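Putative uncharacterized protein (Chaetomium thermophilum, PDB 5F5T) is probably required for pre-mRNA splicing, as a member of the PRP38 family of spliceosomal proteins. Local coordinates at residues Ile37-Val42 with Ser178-Lys183; Glu70-Val75 with Phe116-Ala121; Gly77-Thr82 with Arg151-Asn156. All blocks are in the same frame, centred on the assembly; numbering follows the deposited sequence.

How the contacts relate
Contact 1 is the outermost along the chain: its two ends close a loop in which the others lie. Within it, contacts 2 and 3 interleave, their segments running 70-75, 77-82, 116-121, 151-156. Contacts 1 and 2 stay apart, centres 20 Å from each other and nearest atoms about 8 Å. Contact 3 touches both neighbours. It meets contact 1 through S178 OG and V78 N, a probable hydrogen bond of 3.0 Å, and contact 2 through V75 N and R151 O, at 2.8 Å. Contact 1 sets hairpin 175-176/179-180 by the start of helix 40-48, contact 2 joins the chain after helix 61-71 to helix 117-130, and contact 3 brings the other two hairpins together.

Contact 1: residues Ile37-Val42 with Ser178-Lys183; sequences IMEKAV and STSLWK
The flat carboxylate of E39 reaches across to the backbone and hydroxyl of the 178-183 segment. Its OE1 comes to 3.7 Å from the carbonyl O of S178 and 3.8 Å from OG of S180. Neither approach holds the acid: OE1 is claimed instead by a salt bridge to R175 NH2, on the partner strand of the same hairpin. The E39 chain runs extended beyond CG (chi2 158°), which carries its acid end closer to the hairpin than its own backbone is.

Next to the acid, M38 and T179 pack where the backbones come nearest, and their side chains cross obliquely. CG of M38 is 3.9 Å from T179 CG2, and it lies just as near T179 OG1. The methyl CG2 of T179 is anti to the backbone N (chi1 -60° for OG1), while the hydroxyl turns back to bond the carbonyl O of C177. V42, in the first turn of helix 40-48, rests its methyl CG2 against a backbone carbonyl, 3.9 Å from S178 O. Helix 87-98 backs the contact, L89 touching M38, V42 and T179.

The backbones are also joined through solvent. A water donates to I37 O and accepts from S180 N, 3.3 Å away, so it bridges the two main chains between I37 and S180.

Beyond the touching residues, W182 anchors its segment on R128 of helix 117-130 by a cation-pi pair. The whole is a short hairpin, strands 175-176 and 179-180, laid against the entry to helix 40-48, where E39 holds the N-cap position. In this mainly helical PRP38 domain it brings an early helix and a late hairpin together.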
ATOM      1  N   ILE A  37      14.538   6.983   0.447  1.00 67.21           N
ATOM      2  CA  ILE A  37      13.388   6.096   0.612  1.00 79.20           C
ATOM      3  C   ILE A  37      13.386   5.031  -0.474  1.00 78.25           C
ATOM      4  O   ILE A  37      13.063   3.870  -0.226  1.00 71.72           O
ATOM      5  CB  ILE A  37      12.059   6.867   0.601  1.00 79.64           C
ATOM      6  CG1 ILE A  37      12.062   7.904   1.726  1.00 73.12           C
ATOM      7  CG2 ILE A  37      10.894   5.920   0.814  1.00 86.78           C
ATOM      8  CD1 ILE A  37      10.696   8.461   2.061  1.00 74.30           C
ATOM      9  N   MET A  38      13.727   5.438  -1.689  1.00 74.76           N
ATOM     10  CA  MET A  38      13.890   4.489  -2.776  1.00 66.58           C
ATOM     11  C   MET A  38      15.366   4.099  -2.917  1.00 83.08           C
ATOM     12  O   MET A  38      16.258   4.904  -2.635  1.00 75.06           O
ATOM     13  CB  MET A  38      13.329   5.073  -4.072  1.00 61.71           C
ATOM     14  CG  MET A  38      11.802   5.089  -4.072  1.00 86.28           C
ATOM     15  SD  MET A  38      11.088   5.931  -5.489  1.00 79.95           S
ATOM     16  CE  MET A  38      11.909   5.016  -6.772  1.00 71.39           C
ATOM     17  N   GLU A  39      15.614   2.858  -3.324  1.00 83.53           N
ATOM     18  CA  GLU A  39      16.972   2.320  -3.419  1.00 80.81           C
ATOM     19  C   GLU A  39      17.810   3.079  -4.446  1.00 84.29           C
ATOM     20  O   GLU A  39      17.277   3.586  -5.430  1.00 90.35           O
ATOM     21  CB  GLU A  39      16.920   0.834  -3.777  1.00 90.45           C
ATOM     22  CG  GLU A  39      15.816   0.082  -3.056  1.00118.05           C
ATOM     23  CD  GLU A  39      15.413  -1.198  -3.760  1.00120.76           C
ATOM     24  OE1 GLU A  39      14.467  -1.861  -3.286  1.00116.31           O
ATOM     25  OE2 GLU A  39      16.032  -1.535  -4.792  1.00120.78           O
ATOM     26  N   LYS A  40      19.119   3.139  -4.215  1.00 92.12           N
ATOM     27  CA  LYS A  40      20.027   3.917  -5.060  1.00 91.91           C
ATOM     28  C   LYS A  40      19.984   3.451  -6.510  1.00 89.34           C
ATOM     29  O   LYS A  40      19.953   4.266  -7.431  1.00 91.99           O
ATOM     30  CB  LYS A  40      21.459   3.830  -4.526  1.00 83.04           C
ATOM     31  CG  LYS A  40      22.432   4.840  -5.123  1.00 94.38           C
ATOM     32  CD  LYS A  40      23.835   4.630  -4.565  1.00121.83           C
ATOM     33  CE  LYS A  40      24.899   5.295  -5.425  1.00133.61           C
ATOM     34  NZ  LYS A  40      24.960   6.764  -5.180  1.00136.11           N
ATOM     35  N   ALA A  41      19.961   2.134  -6.695  1.00 80.63           N
ATOM     36  CA  ALA A  41      19.915   1.531  -8.022  1.00 78.14           C
ATOM     37  C   ALA A  41      18.692   2.020  -8.790  1.00 73.82           C
ATOM     38  O   ALA A  41      18.792   2.438  -9.948  1.00 75.66           O
ATOM     39  CB  ALA A  41      19.907   0.018  -7.915  1.00 79.80           C
ATOM     40  N   VAL A  42      17.538   1.969  -8.135  1.00 77.42           N
ATOM     41  CA  VAL A  42      16.300   2.412  -8.754  1.00 71.37           C
ATOM     42  C   VAL A  42      16.326   3.919  -9.025  1.00 81.33           C
ATOM     43  O   VAL A  42      15.837   4.370 -10.061  1.00 73.65           O
ATOM     44  CB  VAL A  42      15.084   2.068  -7.876  1.00 74.22           C
ATOM     45  CG1 VAL A  42      13.795   2.486  -8.561  1.00 91.21           C
ATOM     46  CG2 VAL A  42      15.060   0.579  -7.571  1.00 73.97           C
ATOM     47  N   SER A 178       8.752  -2.145  -6.919  1.00 58.01           N
ATOM     48  CA  SER A 178      10.208  -2.177  -6.912  1.00 71.40           C
ATOM     49  C   SER A 178      10.761  -1.300  -5.796  1.00 79.30           C
ATOM     50  O   SER A 178      11.930  -0.913  -5.814  1.00 80.13           O
ATOM     51  CB  SER A 178      10.765  -1.728  -8.267  1.00 66.14           C
ATOM     52  OG  SER A 178      10.671  -2.759  -9.233  1.00 95.52           O
ATOM     53  N   THR A 179       9.917  -1.009  -4.812  1.00 71.33           N
ATOM     54  CA  THR A 179      10.301  -0.151  -3.702  1.00 68.63           C
ATOM     55  C   THR A 179      10.054  -0.845  -2.369  1.00 69.30           C
ATOM     56  O   THR A 179       8.969  -1.374  -2.128  1.00 78.18           O
ATOM     57  CB  THR A 179       9.519   1.173  -3.727  1.00 63.28           C
ATOM     58  OG1 THR A 179       9.785   1.867  -4.952  1.00 80.41           O
ATOM     59  CG2 THR A 179       9.902   2.056  -2.546  1.00 66.88           C
ATOM     60  N   SER A 180      11.050  -0.806  -1.491  1.00 72.71           N
ATOM     61  CA  SER A 180      10.883  -1.328  -0.145  1.00 68.27           C
ATOM     62  C   SER A 180      10.196  -0.268   0.697  1.00 77.05           C
ATOM     63  O   SER A 180      10.649   0.876   0.767  1.00 90.52           O
ATOM     64  CB  SER A 180      12.224  -1.717   0.467  1.00 64.31           C
ATOM     65  OG  SER A 180      12.707  -2.921  -0.100  1.00 86.48           O
ATOM     66  N   LEU A 181       9.113  -0.660   1.355  1.00 77.02           N
ATOM     67  CA  LEU A 181       8.330   0.278   2.141  1.00 71.32           C
ATOM     68  C   LEU A 181       8.814   0.177   3.570  1.00 73.13           C
ATOM     69  O   LEU A 181       9.131  -0.917   4.036  1.00 85.30           O
ATOM     70  CB  LEU A 181       6.841  -0.048   2.051  1.00 65.29           C
ATOM     71  CG  LEU A 181       6.322  -0.580   0.714  1.00 64.77           C
ATOM     72  CD1 LEU A 181       4.862  -1.008   0.832  1.00 48.20           C
ATOM     73  CD2 LEU A 181       6.488   0.462  -0.378  1.00 69.94           C
ATOM     74  N   TRP A 182       8.898   1.313   4.256  1.00 67.05           N
ATOM     75  CA  TRP A 182       9.499   1.327   5.581  1.00 71.37           C
ATOM     76  C   TRP A 182       8.670   0.402   6.455  1.00 73.10           C
ATOM     77  O   TRP A 182       7.437   0.394   6.365  1.00 68.87           O
ATOM     78  CB  TRP A 182       9.533   2.732   6.174  1.00 77.97           C
ATOM     79  CG  TRP A 182       8.185   3.315   6.418  1.00 65.45           C
ATOM     80  CD1 TRP A 182       7.319   3.827   5.499  1.00 65.49           C
ATOM     81  CD2 TRP A 182       7.557   3.463   7.692  1.00 68.82           C
ATOM     82  NE1 TRP A 182       6.176   4.273   6.127  1.00 57.80           N
ATOM     83  CE2 TRP A 182       6.304   4.062   7.477  1.00 65.07           C
ATOM     84  CE3 TRP A 182       7.936   3.148   9.001  1.00 72.06           C
ATOM     85  CZ2 TRP A 182       5.425   4.346   8.520  1.00 63.80           C
ATOM     86  CZ3 TRP A 182       7.065   3.427  10.032  1.00 75.90           C
ATOM     87  CH2 TRP A 182       5.823   4.023   9.788  1.00 67.70           C
ATOM     88  N   LYS A 183       9.341  -0.396   7.278  1.00 64.72           N
ATOM     89  CA  LYS A 183       8.629  -1.373   8.084  1.00 70.45           C
ATOM     90  C   LYS A 183       7.715  -0.682   9.089  1.00 77.12           C
ATOM     91  O   LYS A 183       8.112   0.271   9.754  1.00 90.05           O
ATOM     92  CB  LYS A 183       9.620  -2.307   8.784  1.00 68.00           C
ATOM     93  CG  LYS A 183      10.394  -3.212   7.822  1.00 85.47           C
ATOM     94  CD  LYS A 183      11.634  -3.802   8.472  1.00110.34           C
ATOM     95  CE  LYS A 183      12.491  -4.569   7.474  1.00113.86           C
ATOM     96  NZ  LYS A 183      12.389  -6.033   7.739  1.00119.93           N
TER
HETATM   97  O   HOH W   1      13.265   1.613  -1.163  1.00 74.20           O

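Contact 2: residues Glu70-Val75 with Phe116-Ala121; sequences EHVRFV and FKYLRA
Apolar packing centres on Y118, set against the chain that follows helix 61-71. Its CG is anti to the carbonyl carbon, beside the backbone N (chi1 -74°), which brings the root of the ring against V72. The two side chains lie side by side, pointing opposite ways, CG2 of V72 lying 3.4 Å from Y118 CB and close to CG. V75 CG1 sits at the ring edge, near its plane, 4.1 Å from Y118 CD1. The same methyl is 4.1 Å from CB of A121, one helical turn on. F74 brings only its backbone: its CA is 3.6 Å from Y118 CE1, coming at the ring obliquely.

Among the polar groups, the Y118 hydroxyl is bonded to R151 N of the neighbouring strand. R73 curls back on its own segment, NH1 donating to V72 O at 3.0 Å (N-H...O 156°) from above the carbonyl plane, and to V69 O as well. The guanidinium therefore bridges the last turn of the helix and the residue just past it.

Y118 also packs on a polar side chain of another protein chain. Overall, the connection after helix 61-71 packs on the first turn of helix 117-130, Y118 filling the interface, in a helical PRP38 domain.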
ATOM      1  N   GLU A  70      -1.793  12.366 -18.309  1.00 69.77           N
ATOM      2  CA  GLU A  70      -1.161  12.241 -19.617  1.00 72.41           C
ATOM      3  C   GLU A  70      -0.404  10.927 -19.856  1.00 74.40           C
ATOM      4  O   GLU A  70      -0.464  10.364 -20.947  1.00 62.40           O
ATOM      5  CB  GLU A  70      -0.207  13.421 -19.812  1.00 79.44           C
ATOM      6  CG  GLU A  70       0.105  13.773 -21.248  1.00 88.85           C
ATOM      7  CD  GLU A  70       0.853  15.087 -21.346  1.00111.67           C
ATOM      8  OE1 GLU A  70       1.423  15.371 -22.421  1.00126.05           O
ATOM      9  OE2 GLU A  70       0.867  15.840 -20.344  1.00 96.42           O
ATOM     10  N   HIS A  71       0.320  10.448 -18.849  1.00 63.77           N
ATOM     11  CA  HIS A  71       1.368   9.463 -19.093  1.00 60.60           C
ATOM     12  C   HIS A  71       1.282   8.128 -18.355  1.00 60.14           C
ATOM     13  O   HIS A  71       1.881   7.149 -18.799  1.00 65.52           O
ATOM     14  CB  HIS A  71       2.727  10.087 -18.766  1.00 54.90           C
ATOM     15  CG  HIS A  71       3.114  11.206 -19.678  1.00 61.92           C
ATOM     16  ND1 HIS A  71       3.344  11.018 -21.029  1.00 64.10           N
ATOM     17  CD2 HIS A  71       3.321  12.520 -19.444  1.00 65.14           C
ATOM     18  CE1 HIS A  71       3.666  12.170 -21.579  1.00 63.91           C
ATOM     19  NE2 HIS A  71       3.663  13.102 -20.644  1.00 63.16           N
ATOM     20  N   VAL A  72       0.582   8.057 -17.230  1.00 55.04           N
ATOM     21  CA  VAL A  72       0.579   6.785 -16.514  1.00 58.21           C
ATOM     22  C   VAL A  72      -0.666   5.970 -16.862  1.00 56.56           C
ATOM     23  O   VAL A  72      -1.804   6.449 -16.802  1.00 63.59           O
ATOM     24  CB  VAL A  72       0.761   6.964 -14.975  1.00 51.66           C
ATOM     25  CG1 VAL A  72       1.061   8.397 -14.626  1.00 49.86           C
ATOM     26  CG2 VAL A  72      -0.395   6.408 -14.180  1.00 54.85           C
ATOM     27  N   ARG A  73      -0.406   4.753 -17.320  1.00 54.21           N
ATOM     28  CA  ARG A  73      -1.441   3.828 -17.750  1.00 58.23           C
ATOM     29  C   ARG A  73      -1.390   2.547 -16.931  1.00 58.47           C
ATOM     30  O   ARG A  73      -2.145   1.610 -17.188  1.00 58.90           O
ATOM     31  CB  ARG A  73      -1.288   3.513 -19.237  1.00 61.22           C
ATOM     32  CG  ARG A  73      -1.500   4.708 -20.140  1.00 60.91           C
ATOM     33  CD  ARG A  73      -2.846   5.361 -19.866  1.00 65.26           C
ATOM     34  NE  ARG A  73      -3.082   6.506 -20.740  1.00 91.73           N
ATOM     35  CZ  ARG A  73      -3.071   7.772 -20.339  1.00 83.63           C
ATOM     36  NH1 ARG A  73      -2.832   8.067 -19.067  1.00 71.33           N
ATOM     37  NH2 ARG A  73      -3.298   8.746 -21.209  1.00 96.06           N
ATOM     38  N   PHE A  74      -0.468   2.495 -15.972  1.00 56.31           N
ATOM     39  CA  PHE A  74      -0.354   1.339 -15.091  1.00 48.36           C
ATOM     40  C   PHE A  74       0.486   1.632 -13.855  1.00 42.53           C
ATOM     41  O   PHE A  74       1.223   2.614 -13.806  1.00 59.80           O
ATOM     42  CB  PHE A  74       0.241   0.142 -15.842  1.00 45.58           C
ATOM     43  CG  PHE A  74       1.586   0.410 -16.452  1.00 59.31           C
ATOM     44  CD1 PHE A  74       2.748   0.231 -15.713  1.00 66.22           C
ATOM     45  CD2 PHE A  74       1.693   0.834 -17.768  1.00 56.66           C
ATOM     46  CE1 PHE A  74       3.989   0.475 -16.272  1.00 58.77           C
ATOM     47  CE2 PHE A  74       2.931   1.080 -18.333  1.00 59.41           C
ATOM     48  CZ  PHE A  74       4.081   0.901 -17.581  1.00 49.65           C
ATOM     49  N   VAL A  75       0.374   0.755 -12.864  1.00 46.57           N
ATOM     50  CA  VAL A  75       1.235   0.805 -11.692  1.00 62.09           C
ATOM     51  C   VAL A  75       2.309  -0.274 -11.813  1.00 63.00           C
ATOM     52  O   VAL A  75       2.034  -1.394 -12.244  1.00 74.11           O
ATOM     53  CB  VAL A  75       0.437   0.626 -10.375  1.00 50.56           C
ATOM     54  CG1 VAL A  75      -0.588   1.740 -10.221  1.00 56.20           C
ATOM     55  CG2 VAL A  75      -0.235  -0.730 -10.326  1.00 53.42           C
ATOM     56  N   PHE A 116      -9.307  10.898 -11.108  1.00 78.47           N
ATOM     57  CA  PHE A 116      -8.261  10.090 -11.739  1.00 56.48           C
ATOM     58  C   PHE A 116      -7.692   9.026 -10.810  1.00 68.88           C
ATOM     59  O   PHE A 116      -6.950   9.325  -9.863  1.00 66.14           O
ATOM     60  CB  PHE A 116      -7.125  10.978 -12.236  1.00 60.47           C
ATOM     61  CG  PHE A 116      -7.592  12.206 -12.960  1.00 64.86           C
ATOM     62  CD1 PHE A 116      -8.203  12.114 -14.205  1.00 57.96           C
ATOM     63  CD2 PHE A 116      -7.420  13.455 -12.396  1.00 66.42           C
ATOM     64  CE1 PHE A 116      -8.631  13.256 -14.869  1.00 60.23           C
ATOM     65  CE2 PHE A 116      -7.844  14.598 -13.052  1.00 59.66           C
ATOM     66  CZ  PHE A 116      -8.451  14.498 -14.290  1.00 57.88           C
ATOM     67  N   LYS A 117      -8.023   7.776 -11.116  1.00 51.16           N
ATOM     68  CA  LYS A 117      -7.683   6.654 -10.254  1.00 53.27           C
ATOM     69  C   LYS A 117      -6.178   6.474 -10.072  1.00 55.34           C
ATOM     70  O   LYS A 117      -5.736   6.121  -8.987  1.00 58.68           O
ATOM     71  CB  LYS A 117      -8.299   5.357 -10.789  1.00 47.44           C
ATOM     72  CG  LYS A 117      -8.053   5.103 -12.264  1.00 51.16           C
ATOM     73  CD  LYS A 117      -9.014   4.056 -12.799  1.00 64.46           C
ATOM     74  CE  LYS A 117      -8.619   3.600 -14.181  1.00 63.23           C
ATOM     75  NZ  LYS A 117      -9.425   2.411 -14.559  1.00 75.50           N
ATOM     76  N   TYR A 118      -5.393   6.679 -11.125  1.00 52.18           N
ATOM     77  CA  TYR A 118      -3.940   6.533 -11.011  1.00 52.81           C
ATOM     78  C   TYR A 118      -3.342   7.642 -10.141  1.00 64.51           C
ATOM     79  O   TYR A 118      -2.306   7.452  -9.507  1.00 53.54           O
ATOM     80  CB  TYR A 118      -3.288   6.500 -12.395  1.00 39.49           C
ATOM     81  CG  TYR A 118      -3.532   5.185 -13.093  1.00 47.50           C
ATOM     82  CD1 TYR A 118      -2.903   4.026 -12.660  1.00 44.69           C
ATOM     83  CD2 TYR A 118      -4.437   5.087 -14.144  1.00 52.80           C
ATOM     84  CE1 TYR A 118      -3.141   2.812 -13.270  1.00 54.81           C
ATOM     85  CE2 TYR A 118      -4.687   3.870 -14.761  1.00 44.71           C
ATOM     86  CZ  TYR A 118      -4.033   2.738 -14.317  1.00 56.46           C
ATOM     87  OH  TYR A 118      -4.271   1.525 -14.920  1.00 53.87           O
ATOM     88  N   LEU A 119      -3.998   8.796 -10.099  1.00 51.61           N
ATOM     89  CA  LEU A 119      -3.566   9.858  -9.197  1.00 53.52           C
ATOM     90  C   LEU A 119      -3.748   9.403  -7.748  1.00 55.19           C
ATOM     91  O   LEU A 119      -2.902   9.668  -6.890  1.00 64.91           O
ATOM     92  CB  LEU A 119      -4.340  11.151  -9.451  1.00 49.47           C
ATOM     93  CG  LEU A 119      -3.913  12.343  -8.593  1.00 62.20           C
ATOM     94  CD1 LEU A 119      -2.402  12.543  -8.693  1.00 45.52           C
ATOM     95  CD2 LEU A 119      -4.639  13.600  -9.025  1.00 61.03           C
ATOM     96  N   ARG A 120      -4.861   8.721  -7.479  1.00 42.98           N
ATOM     97  CA  ARG A 120      -5.115   8.170  -6.151  1.00 53.21           C
ATOM     98  C   ARG A 120      -4.109   7.085  -5.817  1.00 53.08           C
ATOM     99  O   ARG A 120      -3.661   6.973  -4.677  1.00 61.65           O
ATOM    100  CB  ARG A 120      -6.542   7.616  -6.042  1.00 48.20           C
ATOM    101  CG  ARG A 120      -6.807   6.893  -4.729  1.00 48.91           C
ATOM    102  CD  ARG A 120      -8.284   6.677  -4.450  1.00 57.11           C
ATOM    103  NE  ARG A 120      -9.040   7.919  -4.554  1.00 73.87           N
ATOM    104  CZ  ARG A 120     -10.361   8.004  -4.452  1.00 67.13           C
ATOM    105  NH1 ARG A 120     -10.954   9.184  -4.561  1.00 74.66           N
ATOM    106  NH2 ARG A 120     -11.090   6.915  -4.243  1.00 74.97           N
ATOM    107  N   ALA A 121      -3.772   6.273  -6.814  1.00 39.90           N
ATOM    108  CA  ALA A 121      -2.790   5.212  -6.616  1.00 62.62           C
ATOM    109  C   ALA A 121      -1.431   5.804  -6.260  1.00 63.82           C
ATOM    110  O   ALA A 121      -0.761   5.340  -5.336  1.00 54.21           O
ATOM    111  CB  ALA A 121      -2.682   4.350  -7.856  1.00 46.48           C
TER

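Contact 3: residues Gly77-Thr82 with Arg151-Asn156; sequences GVTGVT and RRKGKN
T79 contributes the largest buried area here, and both its branches meet K153. Its OG1 lies 3.6 Å from K153 CG. The methyl CG2 is 3.6 Å from K153 NZ and also reaches the carbonyl O of G154, at 3.4 Å. CG2 stands anti to the backbone N, with OG1 at chi1 -48°; OG1 thus faces K153 CG, while CG2 also reaches NZ and G154 O.

K153 runs slantwise over T79. Its CG is anti to the backbone N (chi1 -172°), and the chain then bends at chi2 and again at chi4, so that it bends over the threonine and its amine ends beside CB and CG2. K155 starts out pointing away from the 77-82 segment, but bends at chi2 and chi3 to bring NZ back to 4.1 Å from G80 N. That lysine is poorly ordered, so its placement is doubtful.

An alanine in place of T79 would probably leave K153 CG without its hydroxyl neighbour and G154 O without the methyl against it, and set the bent lysine chain freer to turn.

The contact lies at the surface, about 17 Å from the centre of the chain. Here the turn end of hairpin 78-79/84-85 meets the turn of hairpin 149-153/158-162. Helix 61-71 leads into the first through residues 72-77, with V75 bonded by its backbone to K153.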
ATOM      1  N   GLY A  77       6.980  -0.962 -10.880  1.00 56.40           N
ATOM      2  CA  GLY A  77       8.297  -0.444 -10.549  1.00 54.88           C
ATOM      3  C   GLY A  77       9.199  -0.399 -11.767  1.00 54.49           C
ATOM      4  O   GLY A  77       8.973   0.387 -12.690  1.00 51.84           O
ATOM      5  N   VAL A  78      10.225  -1.246 -11.770  1.00 54.59           N
ATOM      6  CA  VAL A  78      11.125  -1.353 -12.913  1.00 67.53           C
ATOM      7  C   VAL A  78      10.884  -2.692 -13.609  1.00 62.60           C
ATOM      8  O   VAL A  78      10.739  -3.726 -12.957  1.00 74.86           O
ATOM      9  CB  VAL A  78      12.615  -1.216 -12.499  1.00 58.06           C
ATOM     10  CG1 VAL A  78      12.860   0.136 -11.857  1.00 58.18           C
ATOM     11  CG2 VAL A  78      13.020  -2.320 -11.542  1.00 78.23           C
ATOM     12  N   THR A  79      10.822  -2.666 -14.935  1.00 62.90           N
ATOM     13  CA  THR A  79      10.400  -3.837 -15.693  1.00 56.38           C
ATOM     14  C   THR A  79      11.326  -4.108 -16.875  1.00 53.77           C
ATOM     15  O   THR A  79      11.962  -3.193 -17.393  1.00 71.39           O
ATOM     16  CB  THR A  79       8.947  -3.651 -16.199  1.00 86.89           C
ATOM     17  OG1 THR A  79       8.119  -3.210 -15.115  1.00 85.88           O
ATOM     18  CG2 THR A  79       8.379  -4.943 -16.771  1.00 97.07           C
ATOM     19  N   GLY A  80      11.409  -5.373 -17.284  1.00 53.85           N
ATOM     20  CA  GLY A  80      12.132  -5.757 -18.479  1.00 50.48           C
ATOM     21  C   GLY A  80      13.630  -5.861 -18.280  1.00 67.63           C
ATOM     22  O   GLY A  80      14.155  -5.499 -17.228  1.00 73.11           O
ATOM     23  N   VAL A  81      14.319  -6.345 -19.308  1.00 66.16           N
ATOM     24  CA  VAL A  81      15.768  -6.473 -19.268  1.00 66.42           C
ATOM     25  C   VAL A  81      16.418  -5.102 -19.156  1.00 74.38           C
ATOM     26  O   VAL A  81      17.424  -4.937 -18.470  1.00 79.71           O
ATOM     27  CB  VAL A  81      16.310  -7.189 -20.519  1.00 70.28           C
ATOM     28  CG1 VAL A  81      17.771  -7.563 -20.327  1.00 83.44           C
ATOM     29  CG2 VAL A  81      15.473  -8.420 -20.828  1.00 79.89           C
ATOM     30  N   THR A  82      15.831  -4.118 -19.831  1.00 64.91           N
ATOM     31  CA  THR A  82      16.369  -2.761 -19.832  1.00 69.27           C
ATOM     32  C   THR A  82      16.182  -2.068 -18.487  1.00 67.39           C
ATOM     33  O   THR A  82      16.740  -0.995 -18.259  1.00 85.43           O
ATOM     34  CB  THR A  82      15.721  -1.898 -20.923  1.00 69.54           C
ATOM     35  OG1 THR A  82      14.296  -1.899 -20.765  1.00 71.12           O
ATOM     36  CG2 THR A  82      16.093  -2.427 -22.299  1.00 62.51           C
ATOM     37  N   ARG A 151      -4.261  -1.214 -14.187  1.00 52.32           N
ATOM     38  CA  ARG A 151      -3.354  -2.118 -14.872  1.00 49.22           C
ATOM     39  C   ARG A 151      -2.062  -2.175 -14.069  1.00 65.49           C
ATOM     40  O   ARG A 151      -1.602  -1.161 -13.540  1.00 51.45           O
ATOM     41  CB  ARG A 151      -3.057  -1.665 -16.301  1.00 50.27           C
ATOM     42  CG  ARG A 151      -4.281  -1.538 -17.189  1.00 70.15           C
ATOM     43  CD  ARG A 151      -4.979  -2.847 -17.497  1.00 61.28           C
ATOM     44  NE  ARG A 151      -4.146  -3.948 -17.946  1.00 61.72           N
ATOM     45  CZ  ARG A 151      -4.614  -5.186 -18.073  1.00 65.75           C
ATOM     46  NH1 ARG A 151      -5.881  -5.431 -17.770  1.00 62.56           N
ATOM     47  NH2 ARG A 151      -3.834  -6.174 -18.488  1.00 59.72           N
ATOM     48  N   ARG A 152      -1.483  -3.362 -13.975  1.00 51.38           N
ATOM     49  CA  ARG A 152      -0.199  -3.541 -13.321  1.00 51.99           C
ATOM     50  C   ARG A 152       0.782  -4.118 -14.328  1.00 51.09           C
ATOM     51  O   ARG A 152       0.421  -4.995 -15.101  1.00 59.00           O
ATOM     52  CB  ARG A 152      -0.358  -4.455 -12.109  1.00 56.93           C
ATOM     53  CG  ARG A 152       0.929  -4.967 -11.495  1.00 81.47           C
ATOM     54  CD  ARG A 152       0.601  -5.873 -10.321  1.00103.50           C
ATOM     55  NE  ARG A 152      -0.341  -6.922 -10.708  1.00124.88           N
ATOM     56  CZ  ARG A 152      -1.164  -7.541  -9.868  1.00128.76           C
ATOM     57  NH1 ARG A 152      -1.175  -7.216  -8.582  1.00133.73           N
ATOM     58  NH2 ARG A 152      -1.985  -8.484 -10.314  1.00116.27           N
ATOM     59  N   LYS A 153       2.022  -3.642 -14.326  1.00 63.74           N
ATOM     60  CA  LYS A 153       2.959  -4.052 -15.365  1.00 58.14           C
ATOM     61  C   LYS A 153       3.586  -5.401 -15.052  1.00 85.41           C
ATOM     62  O   LYS A 153       4.250  -5.566 -14.033  1.00 88.11           O
ATOM     63  CB  LYS A 153       4.056  -3.010 -15.558  1.00 64.22           C
ATOM     64  CG  LYS A 153       4.950  -3.290 -16.759  1.00 54.90           C
ATOM     65  CD  LYS A 153       4.259  -2.945 -18.066  1.00 70.39           C
ATOM     66  CE  LYS A 153       5.103  -3.384 -19.252  1.00 75.43           C
ATOM     67  NZ  LYS A 153       6.512  -2.929 -19.114  1.00100.61           N
ATOM     68  N   GLY A 154       3.353  -6.358 -15.945  1.00110.06           N
ATOM     69  CA  GLY A 154       3.890  -7.699 -15.824  1.00110.47           C
ATOM     70  C   GLY A 154       5.096  -7.908 -16.718  1.00118.52           C
ATOM     71  O   GLY A 154       5.665  -6.953 -17.248  1.00117.96           O
ATOM     72  N   LYS A 155       5.498  -9.167 -16.869  1.00123.59           N
ATOM     73  CA  LYS A 155       6.653  -9.507 -17.695  1.00138.65           C
ATOM     74  C   LYS A 155       6.441  -9.159 -19.166  1.00141.64           C
ATOM     75  O   LYS A 155       7.341  -8.623 -19.814  1.00146.59           O
ATOM     76  CB  LYS A 155       6.984 -10.993 -17.540  1.00151.10           C
ATOM     77  CG  LYS A 155       7.513 -11.342 -16.155  1.00155.42           C
ATOM     78  CD  LYS A 155       8.853 -10.657 -15.904  1.00159.20           C
ATOM     79  CE  LYS A 155       8.758  -9.546 -14.863  1.00158.18           C
ATOM     80  NZ  LYS A 155       9.795  -8.504 -15.126  1.00163.39           N
ATOM     81  N   ASN A 156       5.260  -9.468 -19.692  1.00132.35           N
ATOM     82  CA  ASN A 156       4.854  -8.966 -20.999  1.00127.04           C
ATOM     83  C   ASN A 156       3.490  -8.293 -20.884  1.00108.11           C
ATOM     84  O   ASN A 156       2.553  -8.860 -20.322  1.00109.80           O
ATOM     85  CB  ASN A 156       4.839 -10.080 -22.052  1.00145.97           C
ATOM     86  CG  ASN A 156       3.792 -11.144 -21.775  1.00156.92           C
ATOM     87  OD1 ASN A 156       2.621 -10.986 -22.125  1.00160.66           O
ATOM     88  ND2 ASN A 156       4.215 -12.248 -21.169  1.00157.98           N
TER